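Local structure of diaminopimelate decarboxylase (Methanocaldococcus jannaschii, 1TWI) at residues A[59-64]-A[127-132]; A[180-183]-A[187-190]; A[300-305]-A[325-330]; A[209-214]-A[219-224]. The protein removes carbon dioxide from meso-diaminopimelate to give L-lysine, the last step of lysine biosynthesis, using pyridoxal 5'-phosphate as a cofactor in a homodimer. One frame throughout, in Å; residues are numbered along the deposited sequence.

Interaction 1 of 4, residues A[59-64]-A[127-132]; sequences GKEFIV and NIRAFN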
loop_
_atom_site.group_PDB
_atom_site.type_symbol
_atom_site.label_atom_id
_atom_site.label_comp_id
_atom_site.label_asym_id
_atom_site.label_seq_id
_atom_site.Cartn_x
_atom_site.Cartn_y
_atom_site.Cartn_z
ATOM N N GLY A 59 2.085 34.682 -25.758
ATOM C CA GLY A 59 2.634 35.636 -24.802
ATOM C C GLY A 59 2.275 35.257 -23.356
ATOM O O GLY A 59 2.696 35.922 -22.415
ATOM N N LYS A 60 1.513 34.189 -23.149
ATOM C CA LYS A 60 1.162 33.794 -21.767
ATOM C C LYS A 60 2.169 32.815 -21.166
ATOM O O LYS A 60 3.114 32.391 -21.828
ATOM C CB LYS A 60 -0.250 33.201 -21.753
ATOM C CG LYS A 60 -1.302 34.260 -22.141
ATOM C CD LYS A 60 -1.142 35.463 -21.230
ATOM C CE LYS A 60 -2.394 35.934 -20.517
ATOM N NZ LYS A 60 -3.192 36.880 -21.380
ATOM N N GLU A 61 2.007 32.452 -19.911
ATOM C CA GLU A 61 2.990 31.523 -19.360
ATOM C C GLU A 61 2.584 30.045 -19.510
ATOM O O GLU A 61 1.401 29.723 -19.623
ATOM C CB GLU A 61 3.198 31.872 -17.881
ATOM C CG GLU A 61 4.549 31.429 -17.314
ATOM C CD GLU A 61 4.741 31.880 -15.843
ATOM O OE1 GLU A 61 3.935 32.771 -15.378
ATOM O OE2 GLU A 61 5.688 31.334 -15.180
ATOM N N PHE A 62 3.579 29.164 -19.550
ATOM C CA PHE A 62 3.370 27.707 -19.586
ATOM C C PHE A 62 4.064 27.192 -18.313
ATOM O O PHE A 62 5.270 27.445 -18.110
ATOM C CB PHE A 62 4.009 27.017 -20.816
ATOM C CG PHE A 62 3.968 25.505 -20.719
ATOM C CD1 PHE A 62 2.760 24.828 -20.755
ATOM C CD2 PHE A 62 5.137 24.773 -20.492
ATOM C CE1 PHE A 62 2.719 23.420 -20.561
ATOM C CE2 PHE A 62 5.107 23.365 -20.294
ATOM C CZ PHE A 62 3.905 22.706 -20.331
ATOM N N ILE A 63 3.328 26.464 -17.472
ATOM C CA ILE A 63 3.898 25.992 -16.196
ATOM C C ILE A 63 3.748 24.505 -16.025
ATOM O O ILE A 63 2.649 23.991 -16.157
ATOM C CB ILE A 63 3.157 26.623 -14.963
ATOM C CG1 ILE A 63 3.313 28.136 -15.010
ATOM C CG2 ILE A 63 3.739 26.071 -13.593
ATOM C CD1 ILE A 63 2.420 28.832 -13.958
ATOM N N VAL A 64 4.838 23.821 -15.710
ATOM C CA VAL A 64 4.749 22.390 -15.433
ATOM C C VAL A 64 4.607 22.281 -13.899
ATOM O O VAL A 64 5.523 22.645 -13.140
ATOM C CB VAL A 64 6.039 21.666 -15.864
ATOM C CG1 VAL A 64 5.937 20.171 -15.552
ATOM C CG2 VAL A 64 6.281 21.904 -17.364
ATOM N N ASN A 127 1.172 31.779 0.142
ATOM C CA ASN A 127 0.713 32.537 -1.048
ATOM C C ASN A 127 0.869 31.729 -2.356
ATOM O O ASN A 127 1.457 32.203 -3.367
ATOM C CB ASN A 127 1.484 33.885 -1.116
ATOM C CG ASN A 127 0.942 34.856 -2.193
ATOM O OD1 ASN A 127 -0.286 34.993 -2.437
ATOM N ND2 ASN A 127 1.867 35.553 -2.824
ATOM N N ILE A 128 0.338 30.506 -2.331
ATOM C CA ILE A 128 0.423 29.632 -3.487
ATOM C C ILE A 128 -0.355 30.270 -4.639
ATOM O O ILE A 128 -1.262 31.110 -4.432
ATOM C CB ILE A 128 -0.149 28.240 -3.164
ATOM C CG1 ILE A 128 -1.585 28.340 -2.620
ATOM C CG2 ILE A 128 0.754 27.526 -2.141
ATOM C CD1 ILE A 128 -2.232 26.907 -2.407
ATOM N N ARG A 129 -0.001 29.899 -5.848
ATOM C CA ARG A 129 -0.700 30.404 -7.041
ATOM C C ARG A 129 -2.237 30.176 -6.963
ATOM O O ARG A 129 -3.042 31.040 -7.322
ATOM C CB ARG A 129 -0.158 29.680 -8.276
ATOM C CG ARG A 129 -0.593 30.390 -9.592
ATOM C CD ARG A 129 -0.264 29.500 -10.858
ATOM N NE ARG A 129 -0.645 30.255 -12.051
ATOM C CZ ARG A 129 0.097 31.200 -12.631
ATOM N NH1 ARG A 129 -0.373 31.847 -13.703
ATOM N NH2 ARG A 129 1.326 31.476 -12.182
ATOM N N ALA A 130 -2.635 28.991 -6.519
ATOM C CA ALA A 130 -4.058 28.694 -6.376
ATOM C C ALA A 130 -4.397 27.415 -5.654
ATOM O O ALA A 130 -3.632 26.444 -5.687
ATOM C CB ALA A 130 -4.745 28.602 -7.741
ATOM N N PHE A 131 -5.559 27.436 -5.013
ATOM C CA PHE A 131 -6.139 26.213 -4.497
ATOM C C PHE A 131 -7.053 25.797 -5.714
ATOM O O PHE A 131 -7.844 26.640 -6.216
ATOM C CB PHE A 131 -7.087 26.509 -3.343
ATOM C CG PHE A 131 -6.377 26.879 -2.070
ATOM C CD1 PHE A 131 -5.947 25.897 -1.188
ATOM C CD2 PHE A 131 -6.120 28.230 -1.774
ATOM C CE1 PHE A 131 -5.271 26.243 -0.018
ATOM C CE2 PHE A 131 -5.433 28.610 -0.590
ATOM C CZ PHE A 131 -5.013 27.612 0.287
ATOM N N ASN A 132 -6.964 24.539 -6.176
ATOM C CA ASN A 132 -7.878 24.067 -7.224
ATOM C C ASN A 132 -9.053 23.521 -6.416
ATOM O O ASN A 132 -9.008 22.398 -5.914
ATOM C CB ASN A 132 -7.221 22.957 -8.061
ATOM C CG ASN A 132 -6.053 23.477 -8.922
ATOM O OD1 ASN A 132 -5.969 24.679 -9.224
ATOM N ND2 ASN A 132 -5.165 22.550 -9.365
HETATM O O HOH W 1 3.775 33.154 -12.772
#
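I63 and R129 reach for each other from opposite directions, and the methyl CD1 of the isoleucine comes to rest over one face of the guanidinium. It sits 3.3 Å above that plane, away from the middle of the group, and its nearest neighbour there is NH2: I63 CD1 to R129 NH2 is 3.4 Å. The R129 chain is extended from CG to NE, after which chi4 (82°) turns the guanidinium across it, its face to the methyl. The edge of the guanidinium does the polar work. A water lying in its plane accepts from R129 NH2 at 3.0 Å and donates to E61 OE1 at 2.6 Å, bridging two opposite charges whose own atoms, E61 OE1 and R129 NH2, stay 4.3 Å apart, too far for a salt bridge. The direct ionic partner of R129 is D244, which meets NE, while NH2 also donates to the carbonyl of K106; together these should hold the flat group's rotation. Strands 62-67 and 130-133 are not neighbours in the parallel barrel, since 86-89 and 108-110 run between them. R129 therefore bridges across the end where the strands begin, brushing N286 and I288 of strand 286-289, to which I63 is backbone-bonded.

Interaction 2 of 4, residues A[180-183]-A[187-190]; sequences FGLD and GIAM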
loop_
_atom_site.group_PDB
_atom_site.type_symbol
_atom_site.label_atom_id
_atom_site.label_comp_id
_atom_site.label_asym_id
_atom_site.label_seq_id
_atom_site.Cartn_x
_atom_site.Cartn_y
_atom_site.Cartn_z
ATOM N N PHE A 180 -14.149 13.501 -7.140
ATOM C CA PHE A 180 -13.571 14.847 -7.403
ATOM C C PHE A 180 -14.347 15.813 -8.248
ATOM O O PHE A 180 -15.205 15.409 -9.047
ATOM C CB PHE A 180 -12.207 14.739 -8.133
ATOM C CG PHE A 180 -11.321 13.646 -7.598
ATOM C CD1 PHE A 180 -10.544 13.863 -6.472
ATOM C CD2 PHE A 180 -11.278 12.406 -8.237
ATOM C CE1 PHE A 180 -9.704 12.850 -5.991
ATOM C CE2 PHE A 180 -10.436 11.364 -7.755
ATOM C CZ PHE A 180 -9.645 11.602 -6.629
ATOM N N GLY A 181 -13.989 17.086 -8.087
ATOM C CA GLY A 181 -14.512 18.106 -8.965
ATOM C C GLY A 181 -15.953 18.591 -8.885
ATOM O O GLY A 181 -16.819 17.991 -8.216
ATOM N N LEU A 182 -16.162 19.652 -9.661
ATOM C CA LEU A 182 -17.431 20.389 -9.761
ATOM C C LEU A 182 -18.049 20.073 -11.094
ATOM O O LEU A 182 -17.465 20.396 -12.146
ATOM C CB LEU A 182 -17.145 21.890 -9.680
ATOM C CG LEU A 182 -16.451 22.284 -8.366
ATOM C CD1 LEU A 182 -15.805 23.674 -8.500
ATOM C CD2 LEU A 182 -17.474 22.352 -7.231
ATOM N N ASP A 183 -19.190 19.381 -11.045
ATOM C CA ASP A 183 -19.856 18.967 -12.274
ATOM C C ASP A 183 -20.231 20.203 -13.118
ATOM O O ASP A 183 -20.838 21.170 -12.608
ATOM C CB ASP A 183 -21.103 18.160 -11.954
ATOM C CG ASP A 183 -21.681 17.498 -13.192
ATOM O OD1 ASP A 183 -22.724 17.960 -13.686
ATOM O OD2 ASP A 183 -21.064 16.541 -13.699
ATOM N N GLY A 187 -24.634 22.290 -13.792
ATOM C CA GLY A 187 -24.571 23.681 -13.354
ATOM C C GLY A 187 -23.806 23.972 -12.063
ATOM O O GLY A 187 -23.714 25.139 -11.631
ATOM N N ILE A 188 -23.267 22.922 -11.431
ATOM C CA ILE A 188 -22.529 23.101 -10.179
ATOM C C ILE A 188 -21.279 23.937 -10.341
ATOM O O ILE A 188 -21.003 24.834 -9.549
ATOM C CB ILE A 188 -22.190 21.723 -9.566
ATOM C CG1 ILE A 188 -23.497 21.058 -9.155
ATOM C CG2 ILE A 188 -21.221 21.876 -8.328
ATOM C CD1 ILE A 188 -23.278 19.665 -8.568
ATOM N N ALA A 189 -20.493 23.663 -11.369
ATOM C CA ALA A 189 -19.280 24.435 -11.525
ATOM C C ALA A 189 -19.590 25.950 -11.739
ATOM O O ALA A 189 -18.914 26.831 -11.168
ATOM C CB ALA A 189 -18.394 23.829 -12.717
ATOM N N MET A 190 -20.596 26.266 -12.541
ATOM C CA MET A 190 -20.933 27.681 -12.750
ATOM C C MET A 190 -21.441 28.298 -11.420
ATOM O O MET A 190 -21.127 29.446 -11.079
ATOM C CB MET A 190 -22.014 27.825 -13.834
ATOM C CG MET A 190 -22.492 29.288 -14.069
ATOM S SD MET A 190 -21.230 30.312 -14.809
ATOM C CE MET A 190 -21.129 29.650 -16.618
#
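A strand turning into its helix in the parallel beta/alpha barrel is the element here: strand 182-183 ends, the chain turns, and helix 188-198 starts with its first residues against the strand it has just left. The polar link is A189 N to D183 O, 2.8 Å long with an N-H...O angle of 154°. The donor stands above the carbonyl plane, 36° out of it. This N-H belongs to the first turn of the helix, which has no earlier turn to supply an acceptor, and the departing strand provides one. G187 occupies the N-cap position. The same carbonyl is pressed by carbon as well, since I188 CB comes to 3.4 Å from D183 O. Apolar contact continues alongside: L182 CB meets A189 CB at 3.8 Å, and L182 CD2 meets I188 CG2 at 3.9 Å, the two branched side chains crossing at a slant. I188 offers CG2 because that branch lies anti to its backbone N, CG1 being swung beside the N (chi1 -66°). The D183 carboxylate turns to S186, in the connecting turn. The second subunit reaches this contact: its P313 packs on D183 and I188, and its K310 hydrogen-bonds to G181 O. L182 pairs its backbone with strand 153-160, and the whole is an ordinary beta-alpha unit of the TIM-type barrel.

Interaction 3 of 4, residues A[300-305]-A[325-330]; sequences GYLLGK and NDMMRP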
loop_
_atom_site.group_PDB
_atom_site.type_symbol
_atom_site.label_atom_id
_atom_site.label_comp_id
_atom_site.label_asym_id
_atom_site.label_seq_id
_atom_site.Cartn_x
_atom_site.Cartn_y
_atom_site.Cartn_z
ATOM N N GLY A 300 13.397 5.764 -12.830
ATOM C CA GLY A 300 13.610 4.857 -11.681
ATOM C C GLY A 300 13.740 3.379 -11.961
ATOM O O GLY A 300 12.986 2.828 -12.778
ATOM N N TYR A 301 14.713 2.733 -11.314
ATOM C CA TYR A 301 14.922 1.294 -11.496
ATOM C C TYR A 301 15.019 0.722 -10.105
ATOM O O TYR A 301 15.586 1.364 -9.246
ATOM C CB TYR A 301 16.244 1.027 -12.237
ATOM C CG TYR A 301 16.217 1.685 -13.620
ATOM C CD1 TYR A 301 16.470 3.047 -13.746
ATOM C CD2 TYR A 301 15.828 0.953 -14.784
ATOM C CE1 TYR A 301 16.335 3.700 -14.953
ATOM C CE2 TYR A 301 15.702 1.604 -16.043
ATOM C CZ TYR A 301 15.954 2.981 -16.101
ATOM O OH TYR A 301 15.780 3.705 -17.264
ATOM N N LEU A 302 14.455 -0.470 -9.890
ATOM C CA LEU A 302 14.553 -1.116 -8.587
ATOM C C LEU A 302 15.388 -2.405 -8.724
ATOM O O LEU A 302 15.010 -3.321 -9.485
ATOM C CB LEU A 302 13.156 -1.457 -8.048
ATOM C CG LEU A 302 13.083 -2.215 -6.702
ATOM C CD1 LEU A 302 13.789 -1.429 -5.575
ATOM C CD2 LEU A 302 11.631 -2.453 -6.384
ATOM N N LEU A 303 16.507 -2.465 -7.986
ATOM C CA LEU A 303 17.392 -3.629 -8.031
ATOM C C LEU A 303 17.092 -4.538 -6.857
ATOM O O LEU A 303 16.938 -4.081 -5.720
ATOM C CB LEU A 303 18.876 -3.178 -7.952
ATOM C CG LEU A 303 19.238 -2.039 -8.920
ATOM C CD1 LEU A 303 20.741 -1.645 -8.795
ATOM C CD2 LEU A 303 18.910 -2.474 -10.337
ATOM N N GLY A 304 16.971 -5.821 -7.147
ATOM C CA GLY A 304 16.678 -6.804 -6.123
ATOM C C GLY A 304 17.586 -8.009 -6.348
ATOM O O GLY A 304 17.712 -8.497 -7.470
ATOM N N LYS A 305 18.241 -8.460 -5.295
ATOM C CA LYS A 305 19.099 -9.586 -5.423
ATOM C C LYS A 305 18.321 -10.893 -5.273
ATOM O O LYS A 305 17.357 -11.017 -4.459
ATOM C CB LYS A 305 20.238 -9.496 -4.396
ATOM C CG LYS A 305 21.151 -10.754 -4.358
ATOM C CD LYS A 305 22.527 -10.481 -3.637
ATOM C CE LYS A 305 22.368 -10.230 -2.152
ATOM N NZ LYS A 305 23.740 -10.129 -1.523
ATOM N N ASN A 325 6.174 -4.344 -0.540
ATOM C CA ASN A 325 6.237 -3.190 0.383
ATOM C C ASN A 325 7.217 -2.088 -0.198
ATOM O O ASN A 325 7.109 -0.877 0.102
ATOM C CB ASN A 325 6.729 -3.661 1.769
ATOM C CG ASN A 325 8.192 -4.090 1.738
ATOM O OD1 ASN A 325 8.555 -5.130 1.134
ATOM N ND2 ASN A 325 9.050 -3.275 2.359
ATOM N N ASP A 326 8.187 -2.526 -1.002
ATOM C CA ASP A 326 9.147 -1.587 -1.645
ATOM C C ASP A 326 8.541 -0.912 -2.904
ATOM O O ASP A 326 8.907 0.228 -3.256
ATOM C CB ASP A 326 10.424 -2.333 -2.114
ATOM C CG ASP A 326 11.108 -3.108 -0.983
ATOM O OD1 ASP A 326 11.438 -2.478 0.043
ATOM O OD2 ASP A 326 11.311 -4.332 -1.127
ATOM N N MET A 327 7.657 -1.629 -3.590
ATOM C CA MET A 327 7.099 -1.161 -4.855
ATOM C C MET A 327 5.804 -1.945 -5.032
ATOM O O MET A 327 5.815 -3.128 -5.382
ATOM C CB MET A 327 8.079 -1.478 -5.971
ATOM C CG MET A 327 7.953 -0.509 -7.168
ATOM S SD MET A 327 6.573 -0.886 -8.293
ATOM C CE MET A 327 7.274 -2.378 -9.240
ATOM N N MET A 328 4.698 -1.260 -4.784
ATOM C CA MET A 328 3.376 -1.865 -4.760
ATOM C C MET A 328 2.622 -2.020 -6.071
ATOM O O MET A 328 1.543 -2.640 -6.060
ATOM C CB MET A 328 2.478 -1.043 -3.830
ATOM C CG MET A 328 2.931 -1.048 -2.358
ATOM S SD MET A 328 2.356 -2.612 -1.597
ATOM C CE MET A 328 0.630 -2.073 -1.304
ATOM N N ARG A 329 3.147 -1.498 -7.180
ATOM C CA ARG A 329 2.321 -1.521 -8.414
ATOM C C ARG A 329 1.860 -2.886 -8.905
ATOM O O ARG A 329 0.678 -3.069 -9.182
ATOM C CB ARG A 329 2.973 -0.762 -9.589
ATOM C CG ARG A 329 3.211 0.722 -9.393
ATOM C CD ARG A 329 3.560 1.321 -10.798
ATOM N NE ARG A 329 2.367 1.445 -11.619
ATOM C CZ ARG A 329 2.164 0.914 -12.827
ATOM N NH1 ARG A 329 3.055 0.173 -13.462
ATOM N NH2 ARG A 329 1.009 1.165 -13.420
ATOM N N PRO A 330 2.780 -3.849 -9.045
ATOM C CA PRO A 330 2.303 -5.165 -9.511
ATOM C C PRO A 330 1.311 -5.832 -8.548
ATOM O O PRO A 330 0.257 -6.330 -8.990
ATOM C CB PRO A 330 3.586 -5.990 -9.662
ATOM C CG PRO A 330 4.674 -4.915 -9.965
ATOM C CD PRO A 330 4.256 -3.810 -8.954
#
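The backbone O of D326, a residue that touches L302, accepts from the hydroxyl of Y33; the carboxylate OD2 of the same residue accepts from the backbone N of G323. Only carbon meets carbon across the contact. L302 has CG anti to its backbone N (chi1 177°), and of its two methyls CD2 does the touching, coming to 3.7 Å from M327 CB and, more loosely, 4.4 Å from D326 CB. The leucine and methionine side chains lie at a slant to one another. Past CB, M327 leaves the leucine: bends at chi2 and chi3 (-80° and -76°) fold the chain toward the following turn, where M327 SD accepts from R329 N in a weak bond of 3.7 Å. I381 and Y33, from strands 378-382 and 32-36 on either side of 300-311, pack on both L302 and M327 and complete the buried cluster. The N-H...S bond to the thioether is a weak capping interaction at the turn leading into helix 329-333. That short helix, seated on the mixed beta sheet, carries R329 and Y333, both in the pocket of the bound lysine and both inferred to bind substrate.

Interaction 4 of 4, residues A[209-214]-A[219-224]; sequences CHIGSQ and SPFIEE. With PLP (pyridoxal-5'-phosphate), chain E.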
loop_
_atom_site.group_PDB
_atom_site.type_symbol
_atom_site.label_atom_id
_atom_site.label_comp_id
_atom_site.label_asym_id
_atom_site.label_seq_id
_atom_site.Cartn_x
_atom_site.Cartn_y
_atom_site.Cartn_z
ATOM N N CYS A 209 -8.672 20.622 -14.579
ATOM C CA CYS A 209 -9.341 19.369 -14.899
ATOM C C CYS A 209 -8.211 18.324 -14.957
ATOM O O CYS A 209 -7.093 18.600 -15.411
ATOM C CB CYS A 209 -10.037 19.472 -16.268
ATOM S SG CYS A 209 -10.903 17.980 -16.724
ATOM N N HIS A 210 -8.496 17.151 -14.438
ATOM C CA HIS A 210 -7.541 16.071 -14.456
ATOM C C HIS A 210 -8.430 14.881 -14.710
ATOM O O HIS A 210 -9.388 14.602 -13.938
ATOM C CB HIS A 210 -6.857 15.901 -13.118
ATOM C CG HIS A 210 -6.023 14.672 -13.073
ATOM N ND1 HIS A 210 -4.828 14.574 -13.759
ATOM C CD2 HIS A 210 -6.244 13.465 -12.495
ATOM C CE1 HIS A 210 -4.348 13.353 -13.605
ATOM N NE2 HIS A 210 -5.193 12.661 -12.844
ATOM N N ILE A 211 -8.146 14.173 -15.797
ATOM C CA ILE A 211 -9.038 13.103 -16.187
ATOM C C ILE A 211 -8.681 11.659 -15.952
ATOM O O ILE A 211 -9.535 10.801 -16.128
ATOM C CB ILE A 211 -9.392 13.242 -17.682
ATOM C CG1 ILE A 211 -8.121 13.087 -18.541
ATOM C CG2 ILE A 211 -10.015 14.583 -17.946
ATOM C CD1 ILE A 211 -8.370 13.167 -20.058
ATOM N N GLY A 212 -7.446 11.349 -15.547
ATOM C CA GLY A 212 -7.122 9.946 -15.372
ATOM C C GLY A 212 -5.620 9.800 -15.417
ATOM O O GLY A 212 -4.906 10.819 -15.415
ATOM N N SER A 213 -5.127 8.565 -15.497
ATOM C CA SER A 213 -3.686 8.340 -15.447
ATOM C C SER A 213 -3.292 7.158 -16.334
ATOM O O SER A 213 -4.116 6.283 -16.624
ATOM C CB SER A 213 -3.264 8.082 -13.983
ATOM O OG SER A 213 -1.833 8.118 -13.769
ATOM N N GLN A 214 -2.039 7.185 -16.769
ATOM C CA GLN A 214 -1.455 6.193 -17.667
ATOM C C GLN A 214 -2.342 6.047 -18.912
ATOM O O GLN A 214 -2.741 4.934 -19.303
ATOM C CB GLN A 214 -1.250 4.844 -16.913
ATOM C CG GLN A 214 -0.676 3.704 -17.766
ATOM C CD GLN A 214 0.658 4.058 -18.458
ATOM O OE1 GLN A 214 1.068 3.407 -19.472
ATOM N NE2 GLN A 214 1.348 5.045 -17.920
ATOM N N SER A 219 -6.491 10.962 -27.676
ATOM C CA SER A 219 -7.910 11.295 -27.820
ATOM C C SER A 219 -8.609 11.868 -26.555
ATOM O O SER A 219 -9.286 12.918 -26.629
ATOM C CB SER A 219 -8.633 10.024 -28.320
ATOM O OG SER A 219 -10.028 10.203 -28.441
ATOM N N PRO A 220 -8.473 11.191 -25.395
ATOM C CA PRO A 220 -9.113 11.682 -24.153
ATOM C C PRO A 220 -8.658 13.128 -23.829
ATOM O O PRO A 220 -9.439 13.981 -23.344
ATOM C CB PRO A 220 -8.632 10.704 -23.085
ATOM C CG PRO A 220 -8.194 9.499 -23.840
ATOM C CD PRO A 220 -7.648 10.006 -25.141
ATOM N N PHE A 221 -7.387 13.405 -24.104
ATOM C CA PHE A 221 -6.856 14.741 -23.856
ATOM C C PHE A 221 -7.460 15.786 -24.782
ATOM O O PHE A 221 -7.761 16.910 -24.353
ATOM C CB PHE A 221 -5.329 14.768 -23.984
ATOM C CG PHE A 221 -4.647 13.943 -22.940
ATOM C CD1 PHE A 221 -4.691 14.323 -21.602
ATOM C CD2 PHE A 221 -4.036 12.765 -23.278
ATOM C CE1 PHE A 221 -4.148 13.534 -20.621
ATOM C CE2 PHE A 221 -3.466 11.930 -22.291
ATOM C CZ PHE A 221 -3.518 12.312 -20.969
ATOM N N ILE A 222 -7.596 15.456 -26.059
ATOM C CA ILE A 222 -8.227 16.397 -26.985
ATOM C C ILE A 222 -9.674 16.676 -26.472
ATOM O O ILE A 222 -10.093 17.822 -26.382
ATOM C CB ILE A 222 -8.339 15.769 -28.440
ATOM C CG1 ILE A 222 -6.955 15.585 -29.056
ATOM C CG2 ILE A 222 -9.145 16.686 -29.350
ATOM C CD1 ILE A 222 -6.918 14.626 -30.289
ATOM N N GLU A 223 -10.423 15.633 -26.127
ATOM C CA GLU A 223 -11.808 15.824 -25.678
ATOM C C GLU A 223 -11.861 16.641 -24.369
ATOM O O GLU A 223 -12.727 17.492 -24.197
ATOM C CB GLU A 223 -12.495 14.457 -25.497
ATOM C CG GLU A 223 -13.947 14.533 -24.986
ATOM C CD GLU A 223 -14.922 15.110 -26.013
ATOM O OE1 GLU A 223 -14.552 15.293 -27.214
ATOM O OE2 GLU A 223 -16.080 15.367 -25.601
ATOM N N GLU A 224 -10.953 16.348 -23.443
ATOM C CA GLU A 224 -10.863 17.149 -22.211
ATOM C C GLU A 224 -10.608 18.611 -22.597
ATOM O O GLU A 224 -11.262 19.537 -22.099
ATOM C CB GLU A 224 -9.661 16.678 -21.333
ATOM C CG GLU A 224 -9.312 17.679 -20.169
ATOM C CD GLU A 224 -7.945 17.435 -19.516
ATOM O OE1 GLU A 224 -7.100 16.659 -20.083
ATOM O OE2 GLU A 224 -7.680 18.046 -18.452
HETATM N N1 PLP E . -3.125 16.022 -11.223
HETATM C C2 PLP E . -4.037 15.418 -10.376
HETATM C C2A PLP E . -5.211 16.299 -9.885
HETATM C C3 PLP E . -3.806 14.093 -10.017
HETATM O O3 PLP E . -4.719 13.532 -9.183
HETATM C C4 PLP E . -2.756 13.349 -10.488
HETATM C C4A PLP E . -2.596 11.862 -10.020
HETATM O O4A PLP E . -3.250 11.532 -9.082
HETATM C C5 PLP E . -1.822 13.955 -11.357
HETATM C C6 PLP E . -2.053 15.277 -11.704
HETATM C C5A PLP E . -0.602 13.295 -11.984
HETATM O O4P PLP E . -0.959 12.135 -12.781
HETATM P P PLP E . 0.124 11.358 -13.640
HETATM O O1P PLP E . -0.650 10.263 -14.252
HETATM O O2P PLP E . 1.134 10.852 -12.648
HETATM O O3P PLP E . 0.681 12.282 -14.625
#
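I211, in the irregular loop 209-214, has its CA 7.5 Å from that of E224 in the opening turns of helix 219-237. The loop runs almost fully extended through G212, with phi and psi of 160° and -169°, angles that call for a glycine. I211 carries CG1 between its backbone N and carbonyl carbon (chi1 63°), a hemmed-in placement that aims CD1 into the helix, 3.6 Å from P220 O and 3.9 Å from P220 CB; the F221 ring meets this methyl obliquely. E224, extended, slants across I211 and brings OE2 to 3.1 Å from C209 O. Two acceptors this close, in a buried place, would probably make an ionised carboxylate here less comfortable. H210 and S213 turn from the helix to the cofactor. The imidazole lies face-on to the pyridine, with PLP C2 3.4 Å above its plane and over its centre, and H210 ND1 is tied to the backbone N of G249. S213 OG donates to PLP O1P at 2.5 Å, a very short bond, and is also bonded to R293. A histidine lies flat against pyridoxal phosphate at the mouth of a beta/alpha barrel, as in the fold-type III decarboxylases such as ornithine decarboxylase.

Three of the contacts belong to the pyridoxal-binding barrel, and interaction 3 to the beta domain. Interactions 1 and 2 reach the same parallel sheet at separate places, with centres about 21 Å apart and nearest atoms about 7 Å apart. Interaction 4 alone touches the cofactor; I63 of interaction 1 and L182 of interaction 2 have their side chains about 12 and 13 Å from a bound pyridoxal phosphate. Though the centres of interactions 3 and 4 are about 28 Å apart, their nearest atoms approach to about 5 Å. Each gives a residue to the lysine pocket, S213 from 209-214 and R329 from 325-330, so barrel and beta domain both contribute to the active site.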